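Local coordinates for protein C2 toxin component I (Clostridium botulinum, PDB 2J3X) that acts as the ADP-ribosyltransferase component of the binary C2 toxin and, as in related clostridial toxins, probably transfers ADP-ribose from NAD to actin, at residues S16-W21 with G150-S155; D54-D59 with F80-I85; L65-I70 with T407-R412. The protein carries 2 engineered substitutions. All blocks are in the same frame, centred on the assembly; numbering follows the deposited sequence. Where two conformers were deposited one is given.

Contact 1 closes a long loop of chain around contact 2: segment order is 16-21, 54-59, 65-70, 80-85, 150-155, 407-412. Contacts 1 and 2 lie in the first of two ADP-ribosyltransferase-like regions, with centres about 25 Å apart and no touching atoms. Contact 3, about 38 Å from contact 1 between centres, ties the first region to strand 397-411 of the second. Its centre is about 13 Å from that of contact 2, and the two meet where Asp59 and Phe56 reach Thr407 and Ile409. Helix 47-59 thus packs on helix 77-90 and also touches strand 397-411, while helix 65-73 packs on that same strand.

Contact 1 of 3, residues S16-W21 with G150-S155; sequences SEAKEW and GLNDNS. Engineered in segment 16-21: Glu20 (natural residue Lys). With SO4 (sulfate ion), chain N; SO4 (sulfate ion), chain T.
Trp21 and Leu151 join helix 15-30 to the loop that leaves strand 147-150, part of the mixed eight-stranded sheet of the first ADP-ribosyltransferase-like region. The two side chains cross at about a right angle. Leu151 sends only its CD1 branch to the indole, reaching the six-membered ring at Trp21 CZ3 (3.6 Å) and more distantly at Trp21 CE3 (4.1 Å), an oblique approach. Trp21 holds its CG trans to the backbone N (chi1 -177°), which turns the indole toward the loop.

One turn earlier, Ala18 points its methyl group at the same loop. Its CB rests against ND2 of Asn152 at 3.7 Å, a van der Waals touch; that amide nitrogen donates its hydrogen bond to Glu15, just ahead of the segment. The other end of the Asn152 amide works within the loop. With CG lodged between backbone N and carbonyl carbon (chi1 64°), OD1 accepts from the backbone N of Asn154 at 3.0 Å, forming an Asx turn that leads into the short 3-10 stretch 153-155. One side chain is therefore fixed at both amide atoms, by the helix side and by its own loop. Around this centre, Phe10 meets the Trp21 ring with planes inclined at about 55°, and Val183 of strand 183-187 touches both Ala18 and Leu151.

The pyrrole edge of the indole turns to another partner: Trp21 NE1 donates in the ring plane to O3 of a sulfate ion, probably from the crystallisation liquor, at 2.9 Å with an N-H...O angle of 161°.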
ATOM      1  N   SER A  16      -3.777  29.341 -18.776  1.00 14.94           N
ATOM      2  CA  SER A  16      -3.451  30.556 -18.044  1.00 15.23           C
ATOM      3  C   SER A  16      -4.356  30.766 -16.827  1.00 13.65           C
ATOM      4  O   SER A  16      -3.929  31.336 -15.804  1.00 14.16           O
ATOM      5  CB  SER A  16      -3.574  31.783 -18.964  1.00 15.90           C
ATOM      6  OG  SER A  16      -4.921  31.978 -19.400  1.00 17.78           O
ATOM      7  N   GLU A  17      -5.598  30.330 -16.940  1.00 13.01           N
ATOM      8  CA  GLU A  17      -6.486  30.444 -15.816  1.00 11.87           C
ATOM      9  C   GLU A  17      -6.156  29.449 -14.703  1.00 11.28           C
ATOM     10  O   GLU A  17      -6.207  29.812 -13.523  1.00 11.54           O
ATOM     11  CB  GLU A  17      -7.913  30.267 -16.254  1.00 11.42           C
ATOM     12  CG  GLU A  17      -8.411  31.461 -17.165  1.00 11.31           C
ATOM     13  CD  GLU A  17      -9.764  31.176 -17.802  1.00 13.93           C
ATOM     14  OE1 GLU A  17     -10.564  30.372 -17.268  1.00 14.13           O
ATOM     15  OE2 GLU A  17     -10.071  31.769 -18.884  1.00 15.21           O
ATOM     16  N   ALA A  18      -5.824  28.221 -15.061  1.00 10.21           N
ATOM     17  CA  ALA A  18      -5.338  27.261 -14.028  1.00 11.13           C
ATOM     18  C   ALA A  18      -4.067  27.796 -13.413  1.00 10.96           C
ATOM     19  O   ALA A  18      -3.880  27.723 -12.196  1.00 11.63           O
ATOM     20  CB  ALA A  18      -5.005  25.911 -14.697  1.00 11.74           C
ATOM     21  N   LYS A  19      -3.171  28.355 -14.253  1.00 12.19           N
ATOM     22  CA  LYS A  19      -1.880  28.794 -13.732  1.00 13.34           C
ATOM     23  C   LYS A  19      -2.078  29.938 -12.719  1.00 12.89           C
ATOM     24  O   LYS A  19      -1.471  29.918 -11.643  1.00 13.64           O
ATOM     25  CB  LYS A  19      -0.963  29.259 -14.859  1.00 15.40           C
ATOM     26  CG  LYS A  19       0.442  29.515 -14.341  1.00 21.77           C
ATOM     27  CD  LYS A  19       1.325  30.013 -15.445  1.00 32.52           C
ATOM     28  CE  LYS A  19       2.483  29.092 -15.591  1.00 36.12           C
ATOM     29  NZ  LYS A  19       1.905  27.852 -16.199  1.00 40.73           N
ATOM     30  N   GLU A  20      -2.942  30.902 -13.044  1.00 11.55           N
ATOM     31  CA  GLU A  20      -3.058  32.051 -12.138  1.00 12.65           C
ATOM     32  C   GLU A  20      -3.782  31.664 -10.844  1.00 11.33           C
ATOM     33  O   GLU A  20      -3.470  32.195  -9.757  1.00 11.57           O
ATOM     34  CB  GLU A  20      -3.706  33.249 -12.837  1.00 13.64           C
ATOM     35  CG  GLU A  20      -5.152  33.063 -13.162  1.00 13.73           C
ATOM     36  CD  GLU A  20      -5.623  34.016 -14.272  1.00 16.42           C
ATOM     37  OE1 GLU A  20      -4.942  34.988 -14.549  1.00 14.93           O
ATOM     38  OE2 GLU A  20      -6.704  33.773 -14.824  1.00 14.87           O
ATOM     39  N   TRP A  21      -4.697  30.704 -10.947  1.00 11.65           N
ATOM     40  CA  TRP A  21      -5.351  30.126  -9.747  1.00 10.81           C
ATOM     41  C   TRP A  21      -4.285  29.460  -8.898  1.00 11.32           C
ATOM     42  O   TRP A  21      -4.221  29.670  -7.679  1.00 12.95           O
ATOM     43  CB  TRP A  21      -6.383  29.073 -10.182  1.00 10.99           C
ATOM     44  CG  TRP A  21      -7.165  28.451  -9.042  1.00 10.12           C
ATOM     45  CD1 TRP A  21      -8.330  28.898  -8.481  1.00 12.80           C
ATOM     46  CD2 TRP A  21      -6.789  27.268  -8.315  1.00 14.40           C
ATOM     47  NE1 TRP A  21      -8.724  28.024  -7.451  1.00 11.73           N
ATOM     48  CE2 TRP A  21      -7.781  27.029  -7.351  1.00 10.80           C
ATOM     49  CE3 TRP A  21      -5.748  26.339  -8.456  1.00 12.70           C
ATOM     50  CZ2 TRP A  21      -7.720  25.917  -6.461  1.00 13.00           C
ATOM     51  CZ3 TRP A  21      -5.689  25.241  -7.583  1.00 13.19           C
ATOM     52  CH2 TRP A  21      -6.681  25.040  -6.605  1.00 11.13           C
ATOM     53  N   GLY A 150      -3.462  16.344 -11.042  1.00 13.05           N
ATOM     54  CA  GLY A 150      -3.226  17.284 -12.174  1.00 11.29           C
ATOM     55  C   GLY A 150      -4.551  17.939 -12.546  1.00 11.56           C
ATOM     56  O   GLY A 150      -5.573  17.276 -12.598  1.00 10.98           O
ATOM     57  N   LEU A 151      -4.533  19.258 -12.767  1.00 11.34           N
ATOM     58  CA  LEU A 151      -5.793  19.975 -12.886  1.00 11.44           C
ATOM     59  C   LEU A 151      -6.287  20.150 -14.301  1.00 10.88           C
ATOM     60  O   LEU A 151      -7.453  20.509 -14.495  1.00 11.71           O
ATOM     61  CB  LEU A 151      -5.720  21.365 -12.214  1.00 11.00           C
ATOM     62  CG  LEU A 151      -5.505  21.220 -10.702  1.00 12.36           C
ATOM     63  CD1 LEU A 151      -5.408  22.611 -10.066  1.00 14.83           C
ATOM     64  CD2 LEU A 151      -6.590  20.394 -10.043  1.00 12.03           C
ATOM     65  N   ASN A 152      -5.439  19.887 -15.292  1.00 11.36           N
ATOM     66  CA  ASN A 152      -5.930  19.960 -16.666  1.00 12.45           C
ATOM     67  C   ASN A 152      -5.190  18.987 -17.578  1.00 12.79           C
ATOM     68  O   ASN A 152      -4.309  18.231 -17.092  1.00 11.99           O
ATOM     69  CB  ASN A 152      -5.898  21.407 -17.230  1.00 13.33           C
ATOM     70  CG  ASN A 152      -4.488  21.969 -17.349  1.00 14.71           C
ATOM     71  OD1 ASN A 152      -3.530  21.225 -17.568  1.00 13.65           O
ATOM     72  ND2 ASN A 152      -4.342  23.297 -17.184  1.00 13.10           N
ATOM     73  N   ASP A 153      -5.530  18.993 -18.874  1.00 13.51           N
ATOM     74  CA  ASP A 153      -4.973  17.896 -19.722  1.00 15.48           C
ATOM     75  C   ASP A 153      -3.473  18.048 -19.973  1.00 17.08           C
ATOM     76  O   ASP A 153      -2.849  17.119 -20.514  1.00 16.62           O
ATOM     77  CB  ASP A 153      -5.715  17.732 -21.051  1.00 15.23           C
ATOM     78  CG  ASP A 153      -7.099  17.187 -20.891  1.00 17.71           C
ATOM     79  OD1 ASP A 153      -7.600  16.990 -19.760  1.00 15.89           O
ATOM     80  OD2 ASP A 153      -7.714  16.961 -21.960  1.00 20.99           O
ATOM     81  N   ASN A 154      -2.879  19.195 -19.610  1.00 17.40           N
ATOM     82  CA  ASN A 154      -1.423  19.328 -19.686  1.00 18.05           C
ATOM     83  C   ASN A 154      -0.721  18.342 -18.766  1.00 18.58           C
ATOM     84  O   ASN A 154       0.475  18.049 -18.949  1.00 20.16           O
ATOM     85  CB  ASN A 154      -0.963  20.763 -19.381  1.00 18.48           C
ATOM     86  CG  ASN A 154      -1.248  21.705 -20.521  1.00 22.32           C
ATOM     87  OD1 ASN A 154      -1.634  21.274 -21.611  1.00 26.42           O
ATOM     88  ND2 ASN A 154      -1.104  22.991 -20.280  1.00 20.89           N
ATOM     89  N   SER A 155      -1.469  17.815 -17.787  1.00 16.84           N
ATOM     90  CA  SER A 155      -0.936  16.855 -16.853  1.00 17.72           C
ATOM     91  C   SER A 155      -0.856  15.459 -17.430  1.00 17.67           C
ATOM     92  O   SER A 155      -0.146  14.646 -16.874  1.00 19.31           O
ATOM     93  CB  SER A 155      -1.746  16.818 -15.559  1.00 17.54           C
ATOM     94  OG  SER A 155      -1.502  18.019 -14.824  1.00 17.50           O
TER
HETATM   95  S   SO4 N1444      -4.044  29.677 -22.710  1.00 36.15           S
HETATM   96  O1  SO4 N1444      -4.134  30.753 -23.688  1.00 39.50           O
HETATM   97  O2  SO4 N1444      -4.374  30.361 -21.472  1.00 37.82           O
HETATM   98  O3  SO4 N1444      -5.011  28.634 -23.108  1.00 37.83           O
HETATM   99  O4  SO4 N1444      -2.690  29.164 -22.705  1.00 38.49           O
HETATM  100  S   SO4 T1450     -10.652  28.108  -3.890  1.00 73.74           S
HETATM  101  O1  SO4 T1450     -10.187  29.449  -3.528  1.00 73.50           O
HETATM  102  O2  SO4 T1450     -11.964  27.919  -3.272  1.00 74.71           O
HETATM  103  O3  SO4 T1450     -10.777  28.011  -5.353  1.00 72.71           O
HETATM  104  O4  SO4 T1450      -9.743  27.083  -3.366  1.00 73.01           O

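Contact 2 of 3, residues D54-D59 with F80-I85; sequences DNFSTD and FDVERI
Val82 rests one methyl, CG2, against two neighbours on helix 47-59, in directions about at right angles. Val82 CG2 meets the edge of the Phe56 ring, in the ring plane, at CD2 (3.9 Å). Val82 CG2 also lies 3.9 Å from Ser57 CB. Val82 CG1 stands a little farther from Ser57 CB, at 4.1 Å. Phe56 reaches this spot with chi1 at -170°, its CG anti to the backbone N. The small serine lets the backbones come close, 6.3 Å between CA of Ser57 and CA of Val82. Ser57 turns its hydroxyl back to its own helix, where OG donates to Asp54 O at 2.8 Å; that carbonyl also accepts from Thr58 N, on the same face of its plane. All three touching residues are buried.

The far flank of helix 77-90 is looser and more polar. Arg84 lays a face of its guanidinium over CB of Phe80, and its ion pair with Asp81, NH1 to OD1 at 3.9 Å, is long. On the other helix, Thr58 OG1 hydrogen-bonds a glycerol, probably from the crystallisation liquor, which Asn55 OD1 reaches weakly. A valine methyl resting against two successive residues of a neighbouring helix here belongs to the N-terminal helical layer of an ADP-ribosyltransferase-like fold.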
ATOM      1  N   ASP A  54       9.076  11.612  -2.895  1.00 13.24           N
ATOM      2  CA  ASP A  54       7.920  10.704  -2.943  1.00 14.08           C
ATOM      3  C   ASP A  54       8.367   9.277  -2.654  1.00 13.09           C
ATOM      4  O   ASP A  54       7.736   8.568  -1.884  1.00 12.82           O
ATOM      5  CB  ASP A  54       7.185  10.753  -4.323  1.00 12.78           C
ATOM      6  CG  ASP A  54       6.179  11.940  -4.424  1.00 16.24           C
ATOM      7  OD1 ASP A  54       5.749  12.476  -3.395  1.00 18.96           O
ATOM      8  OD2 ASP A  54       5.773  12.302  -5.547  1.00 17.54           O
ATOM      9  N   ASN A  55       9.455   8.855  -3.296  1.00 12.30           N
ATOM     10  CA  ASN A  55       9.973   7.496  -3.045  1.00 12.50           C
ATOM     11  C   ASN A  55      10.412   7.326  -1.605  1.00 11.20           C
ATOM     12  O   ASN A  55      10.150   6.305  -0.974  1.00 11.10           O
ATOM     13  CB  ASN A  55      11.159   7.257  -3.977  1.00 13.49           C
ATOM     14  CG  ASN A  55      10.737   6.971  -5.401  1.00 15.14           C
ATOM     15  OD1 ASN A  55       9.584   6.653  -5.690  1.00 16.43           O
ATOM     16  ND2 ASN A  55      11.704   7.023  -6.302  1.00 19.28           N
ATOM     17  N   PHE A  56      11.076   8.335  -1.063  1.00 11.68           N
ATOM     18  CA  PHE A  56      11.511   8.311   0.332  1.00 11.06           C
ATOM     19  C   PHE A  56      10.282   8.208   1.269  1.00 11.58           C
ATOM     20  O   PHE A  56      10.315   7.499   2.276  1.00  9.69           O
ATOM     21  CB  PHE A  56      12.377   9.545   0.639  1.00 13.43           C
ATOM     22  CG  PHE A  56      13.063   9.482   1.987  1.00 13.49           C
ATOM     23  CD1 PHE A  56      14.238   8.753   2.161  1.00 18.63           C
ATOM     24  CD2 PHE A  56      12.468  10.073   3.093  1.00 15.09           C
ATOM     25  CE1 PHE A  56      14.860   8.670   3.428  1.00 18.36           C
ATOM     26  CE2 PHE A  56      13.067   9.976   4.354  1.00 11.60           C
ATOM     27  CZ  PHE A  56      14.257   9.299   4.531  1.00 15.92           C
ATOM     28  N   SER A  57       9.229   8.963   0.971  1.00 11.41           N
ATOM     29  CA  SER A  57       8.026   8.943   1.809  1.00 10.97           C
ATOM     30  C   SER A  57       7.370   7.564   1.823  1.00  9.61           C
ATOM     31  O   SER A  57       6.718   7.168   2.811  1.00  9.89           O
ATOM     32  CB  SER A  57       7.019  10.055   1.397  1.00  9.94           C
ATOM     33  OG  SER A  57       6.294   9.702   0.192  1.00 10.39           O
ATOM     34  N   THR A  58       7.545   6.801   0.728  1.00 10.62           N
ATOM     35  CA  THR A  58       7.062   5.397   0.686  1.00  9.76           C
ATOM     36  C   THR A  58       8.005   4.506   1.506  1.00  8.82           C
ATOM     37  O   THR A  58       7.547   3.681   2.295  1.00  9.40           O
ATOM     38  CB  THR A  58       7.051   4.950  -0.761  1.00 10.24           C
ATOM     39  OG1 THR A  58       6.049   5.725  -1.460  1.00 11.00           O
ATOM     40  CG2 THR A  58       6.701   3.460  -0.884  1.00  9.91           C
ATOM     41  N   ASP A  59       9.315   4.639   1.252  1.00  8.87           N
ATOM     42  CA  ASP A  59      10.328   3.828   1.946  1.00  9.66           C
ATOM     43  C   ASP A  59      10.160   3.793   3.469  1.00  9.61           C
ATOM     44  O   ASP A  59      10.246   2.725   4.096  1.00 11.19           O
ATOM     45  CB  ASP A  59      11.737   4.396   1.669  1.00  9.60           C
ATOM     46  CG  ASP A  59      12.118   4.341   0.207  1.00 12.50           C
ATOM     47  OD1 ASP A  59      11.502   3.613  -0.584  1.00 12.34           O
ATOM     48  OD2 ASP A  59      13.039   5.117  -0.142  1.00 14.02           O
ATOM     49  N   PHE A  80      13.020  14.853   7.614  1.00 13.01           N
ATOM     50  CA  PHE A  80      12.456  16.154   8.060  1.00 12.42           C
ATOM     51  C   PHE A  80      11.671  16.833   6.954  1.00 12.75           C
ATOM     52  O   PHE A  80      10.639  17.458   7.230  1.00 12.64           O
ATOM     53  CB  PHE A  80      13.546  17.115   8.516  1.00 12.36           C
ATOM     54  CG  PHE A  80      14.256  16.675   9.791  1.00 12.14           C
ATOM     55  CD1 PHE A  80      13.783  15.643  10.593  1.00  9.79           C
ATOM     56  CD2 PHE A  80      15.366  17.401  10.216  1.00 11.12           C
ATOM     57  CE1 PHE A  80      14.495  15.261  11.794  1.00 12.62           C
ATOM     58  CE2 PHE A  80      16.044  17.056  11.380  1.00 12.69           C
ATOM     59  CZ  PHE A  80      15.619  16.015  12.161  1.00 12.34           C
ATOM     60  N   ASP A  81      12.155  16.734   5.723  1.00 12.57           N
ATOM     61  CA  ASP A  81      11.437  17.349   4.589  1.00 13.12           C
ATOM     62  C   ASP A  81      10.063  16.691   4.383  1.00 12.13           C
ATOM     63  O   ASP A  81       9.057  17.388   4.211  1.00 13.92           O
ATOM     64  CB  ASP A  81      12.258  17.277   3.285  1.00 13.98           C
ATOM     65  CG  ASP A  81      13.342  18.346   3.223  1.00 18.80           C
ATOM     66  OD1 ASP A  81      13.242  19.327   3.989  1.00 24.47           O
ATOM     67  OD2 ASP A  81      14.272  18.189   2.400  1.00 22.31           O
ATOM     68  N   VAL A  82       9.998  15.358   4.415  1.00 11.68           N
ATOM     69  CA  VAL A  82       8.687  14.648   4.379  1.00 11.07           C
ATOM     70  C   VAL A  82       7.788  15.135   5.525  1.00 11.36           C
ATOM     71  O   VAL A  82       6.583  15.436   5.310  1.00 11.30           O
ATOM     72  CB  VAL A  82       8.844  13.105   4.418  1.00  9.94           C
ATOM     73  CG1 VAL A  82       7.515  12.343   4.734  1.00 10.21           C
ATOM     74  CG2 VAL A  82       9.524  12.584   3.108  1.00 10.75           C
ATOM     75  N   GLU A  83       8.323  15.205   6.744  1.00 10.54           N
ATOM     76  CA  GLU A  83       7.488  15.645   7.875  1.00  9.98           C
ATOM     77  C   GLU A  83       6.994  17.087   7.668  1.00 10.20           C
ATOM     78  O   GLU A  83       5.840  17.412   7.994  1.00 11.55           O
ATOM     79  CB  GLU A  83       8.306  15.506   9.148  1.00  9.20           C
ATOM     80  CG  GLU A  83       8.588  14.018   9.502  1.00  9.15           C
ATOM     81  CD  GLU A  83       9.599  13.821  10.642  1.00  9.84           C
ATOM     82  OE1 GLU A  83      10.322  14.775  10.951  1.00 11.88           O
ATOM     83  OE2 GLU A  83       9.606  12.696  11.224  1.00 10.95           O
ATOM     84  N   ARG A  84       7.864  17.947   7.141  1.00 10.95           N
ATOM     85  CA  ARG A  84       7.497  19.360   6.900  1.00 11.73           C
ATOM     86  C   ARG A  84       6.422  19.535   5.836  1.00 12.04           C
ATOM     87  O   ARG A  84       5.565  20.416   5.946  1.00 13.35           O
ATOM     88  CB  ARG A  84       8.740  20.184   6.565  1.00 10.67           C
ATOM     89  CG  ARG A  84       9.599  20.449   7.841  1.00 12.53           C
ATOM     90  CD  ARG A  84      11.012  20.902   7.506  1.00 13.35           C
ATOM     91  NE  ARG A  84      11.836  20.880   8.726  1.00 13.27           N
ATOM     92  CZ  ARG A  84      13.175  20.830   8.726  1.00 17.51           C
ATOM     93  NH1 ARG A  84      13.877  20.843   7.568  1.00 15.65           N
ATOM     94  NH2 ARG A  84      13.827  20.784   9.896  1.00 13.42           N
ATOM     95  N   ILE A  85       6.493  18.706   4.797  1.00 11.95           N
ATOM     96  CA  ILE A  85       5.473  18.698   3.728  1.00 11.69           C
ATOM     97  C   ILE A  85       4.152  18.231   4.351  1.00 11.15           C
ATOM     98  O   ILE A  85       3.091  18.812   4.113  1.00 11.01           O
ATOM     99  CB  ILE A  85       5.916  17.848   2.501  1.00 12.42           C
ATOM    100  CG1 ILE A  85       7.082  18.523   1.778  1.00 12.14           C
ATOM    101  CG2 ILE A  85       4.745  17.699   1.495  1.00 10.76           C
ATOM    102  CD1 ILE A  85       7.857  17.546   0.832  1.00 13.09           C
TER

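Contact 3 of 3, residues L65-I70 with T407-R412; sequences LTAIEI and TSIINR. With SO4 (sulfate ion), chain U.
Ala67 faces two flat backbone groups, the carbonyls of Ile409 and Ile410 on the strand side. Its CB lies obliquely above the Ile409 peptide plane, 3.3 Å from Ile409 O. Toward the second carbonyl the approach is nearly perpendicular to the plane, with Ala67 CB 3.8 Å from Ile410 O. The alanine is small enough for the CA atoms of Ala67 and Asn411 to approach to 5.3 Å. Beside it, Ile409 offers its CG2 branch to Ala67 CB at 4.4 Å.

Farther out, Ile70 uses CG2, its branch anti to the backbone N, to touch Arg412 CB at 4.0 Å; the two side chains cross at about a right angle. The guanidinium extends off from the helix, and Arg412 was modelled in two conformers. Ile410 and Asn411 form a classic beta bulge opposite Thr414.

Polar fastening comes from the residues just before the helix: Ser63 OG pairs with Ile409 N, and Ser408 OG with Phe62 O. The contact between the two ADP-ribosyltransferase-like halves is thus mostly apolar here: one alanine methyl packs on two carbonyls, and the directional bonds come from neighbouring serines.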
ATOM      1  N   LEU A  65      10.702   1.291  13.187  1.00  9.97           N
ATOM      2  CA  LEU A  65      10.673   2.494  14.054  1.00 12.83           C
ATOM      3  C   LEU A  65      12.097   2.786  14.582  1.00 13.31           C
ATOM      4  O   LEU A  65      12.483   3.953  14.700  1.00 11.86           O
ATOM      5  CB  LEU A  65       9.613   2.356  15.192  1.00 13.95           C
ATOM      6  CG  LEU A  65       8.229   2.005  14.558  1.00 19.32           C
ATOM      7  CD1 LEU A  65       7.171   1.586  15.607  1.00 25.68           C
ATOM      8  CD2 LEU A  65       7.682   3.128  13.752  1.00 21.51           C
ATOM      9  N   THR A  66      12.884   1.744  14.850  1.00 13.48           N
ATOM     10  CA  THR A  66      14.316   1.934  15.176  1.00 14.01           C
ATOM     11  C   THR A  66      15.074   2.712  14.105  1.00 14.90           C
ATOM     12  O   THR A  66      15.802   3.665  14.410  1.00 13.06           O
ATOM     13  CB  THR A  66      14.993   0.573  15.403  1.00 15.48           C
ATOM     14  OG1 THR A  66      14.364  -0.050  16.512  1.00 14.00           O
ATOM     15  CG2 THR A  66      16.475   0.766  15.759  1.00 16.36           C
ATOM     16  N   ALA A  67      14.855   2.340  12.844  1.00 13.07           N
ATOM     17  CA  ALA A  67      15.548   2.974  11.739  1.00 12.45           C
ATOM     18  C   ALA A  67      15.053   4.423  11.611  1.00 12.09           C
ATOM     19  O   ALA A  67      15.841   5.334  11.339  1.00 11.41           O
ATOM     20  CB  ALA A  67      15.277   2.201  10.446  1.00 13.04           C
ATOM     21  N   ILE A  68      13.749   4.670  11.844  1.00 11.38           N
ATOM     22  CA  ILE A  68      13.255   6.047  11.778  1.00 10.25           C
ATOM     23  C   ILE A  68      13.906   6.919  12.856  1.00 10.46           C
ATOM     24  O   ILE A  68      14.349   8.048  12.581  1.00  9.69           O
ATOM     25  CB  ILE A  68      11.689   6.073  11.979  1.00  9.58           C
ATOM     26  CG1 ILE A  68      11.010   5.259  10.876  1.00 11.75           C
ATOM     27  CG2 ILE A  68      11.126   7.523  12.018  1.00  9.78           C
ATOM     28  CD1 ILE A  68      11.478   5.564   9.398  1.00 10.75           C
ATOM     29  N   GLU A  69      13.985   6.384  14.081  1.00 12.04           N
ATOM     30  CA  GLU A  69      14.567   7.119  15.208  1.00 13.25           C
ATOM     31  C   GLU A  69      16.043   7.421  14.956  1.00 13.97           C
ATOM     32  O   GLU A  69      16.502   8.532  15.247  1.00 15.27           O
ATOM     33  CB  GLU A  69      14.413   6.262  16.445  1.00 12.96           C
ATOM     34  CG  GLU A  69      12.946   6.148  16.863  1.00 13.31           C
ATOM     35  CD  GLU A  69      12.713   5.047  17.854  1.00 18.92           C
ATOM     36  OE1 GLU A  69      13.635   4.247  18.161  1.00 18.42           O
ATOM     37  OE2 GLU A  69      11.583   4.955  18.329  1.00 21.38           O
ATOM     38  N   ILE A  70      16.784   6.458  14.394  1.00 14.84           N
ATOM     39  CA  ILE A  70      18.164   6.736  13.986  1.00 15.06           C
ATOM     40  C   ILE A  70      18.239   7.914  13.020  1.00 13.66           C
ATOM     41  O   ILE A  70      19.067   8.795  13.194  1.00 12.77           O
ATOM     42  CB  ILE A  70      18.855   5.471  13.377  1.00 16.05           C
ATOM     43  CG1 ILE A  70      19.226   4.513  14.500  1.00 18.17           C
ATOM     44  CG2 ILE A  70      20.061   5.862  12.500  1.00 17.37           C
ATOM     45  CD1 ILE A  70      19.418   3.029  14.030  1.00 19.49           C
ATOM     46  N   THR A 407      12.748   1.017  -1.390  1.00 11.68           N
ATOM     47  CA  THR A 407      14.061   0.875  -0.804  1.00 12.83           C
ATOM     48  C   THR A 407      13.891   1.042   0.684  1.00 13.61           C
ATOM     49  O   THR A 407      13.726   2.197   1.128  1.00 14.53           O
ATOM     50  CB  THR A 407      14.991   2.006  -1.321  1.00 14.14           C
ATOM     51  OG1 THR A 407      15.049   1.996  -2.757  1.00 13.05           O
ATOM     52  CG2 THR A 407      16.386   1.883  -0.733  1.00 14.42           C
ATOM     53  N   SER A 408      13.990  -0.052   1.467  1.00 11.43           N
ATOM     54  CA  SER A 408      13.778   0.036   2.929  1.00 11.83           C
ATOM     55  C   SER A 408      15.067   0.508   3.615  1.00 12.77           C
ATOM     56  O   SER A 408      16.182   0.151   3.179  1.00 14.25           O
ATOM     57  CB  SER A 408      13.381  -1.300   3.507  1.00 11.64           C
ATOM     58  OG  SER A 408      13.041  -1.247   4.907  1.00 10.94           O
ATOM     59  N   ILE A 409      14.916   1.312   4.665  1.00 11.60           N
ATOM     60  CA  ILE A 409      16.084   1.802   5.384  1.00 14.49           C
ATOM     61  C   ILE A 409      16.286   0.942   6.590  1.00 14.04           C
ATOM     62  O   ILE A 409      15.391   0.871   7.455  1.00 14.94           O
ATOM     63  CB  ILE A 409      15.909   3.288   5.771  1.00 14.72           C
ATOM     64  CG1 ILE A 409      15.973   4.155   4.508  1.00 20.00           C
ATOM     65  CG2 ILE A 409      17.027   3.685   6.711  1.00 13.84           C
ATOM     66  CD1 ILE A 409      14.694   4.682   4.098  1.00 21.68           C
ATOM     67  N   ILE A 410      17.420   0.219   6.653  1.00 15.93           N
ATOM     68  CA  ILE A 410      17.590  -0.828   7.668  1.00 17.12           C
ATOM     69  C   ILE A 410      18.304  -0.188   8.838  1.00 19.41           C
ATOM     70  O   ILE A 410      17.941  -0.424   9.997  1.00 20.00           O
ATOM     71  CB  ILE A 410      18.410  -2.081   7.128  1.00 17.42           C
ATOM     72  CG1 ILE A 410      17.840  -2.591   5.775  1.00 17.79           C
ATOM     73  CG2 ILE A 410      18.449  -3.186   8.142  1.00 18.43           C
ATOM     74  CD1 ILE A 410      16.371  -3.092   5.782  1.00 19.04           C
ATOM     75  N   ASN A 411      19.323   0.605   8.542  1.00 20.99           N
ATOM     76  CA  ASN A 411      20.049   1.325   9.593  1.00 23.46           C
ATOM     77  C   ASN A 411      20.811   2.485   8.997  1.00 24.64           C
ATOM     78  O   ASN A 411      20.630   2.816   7.835  1.00 25.03           O
ATOM     79  CB  ASN A 411      20.957   0.372  10.404  1.00 23.40           C
ATOM     80  CG  ASN A 411      22.057  -0.268   9.548  1.00 23.26           C
ATOM     81  OD1 ASN A 411      22.714   0.409   8.763  1.00 24.64           O
ATOM     82  ND2 ASN A 411      22.196  -1.585   9.658  1.00 25.43           N
ATOM     83  N   ARG A 412      21.664   3.136   9.791  1.00 26.45           N
ATOM     84  CA  ARG A 412      22.329   4.335   9.303  0.50 26.92           C
ATOM     85  C   ARG A 412      23.059   4.125   7.977  1.00 26.96           C
ATOM     86  O   ARG A 412      23.040   5.024   7.125  1.00 28.40           O
ATOM     87  CB  ARG A 412      23.282   4.913  10.367  0.50 26.73           C
ATOM     88  CG  ARG A 412      23.668   6.380  10.131  0.50 27.43           C
ATOM     89  CD  ARG A 412      24.659   6.830  11.195  0.50 27.94           C
ATOM     90  NE  ARG A 412      25.807   5.936  11.168  0.50 32.99           N
ATOM     91  CZ  ARG A 412      26.590   5.641  12.204  0.50 34.74           C
ATOM     92  NH1 ARG A 412      27.590   4.793  12.025  0.50 34.25           N
ATOM     93  NH2 ARG A 412      26.380   6.180  13.403  0.50 34.62           N
TER
HETATM   94  S   SO4 U1451      14.674   1.554  19.637  1.00 51.89           S
HETATM   95  O1  SO4 U1451      15.721   2.414  19.079  1.00 47.84           O
HETATM   96  O2  SO4 U1451      13.309   2.129  19.583  1.00 50.05           O
HETATM   97  O3  SO4 U1451      14.682   0.290  18.884  1.00 53.43           O
HETATM   98  O4  SO4 U1451      14.979   1.258  21.043  1.00 51.68           O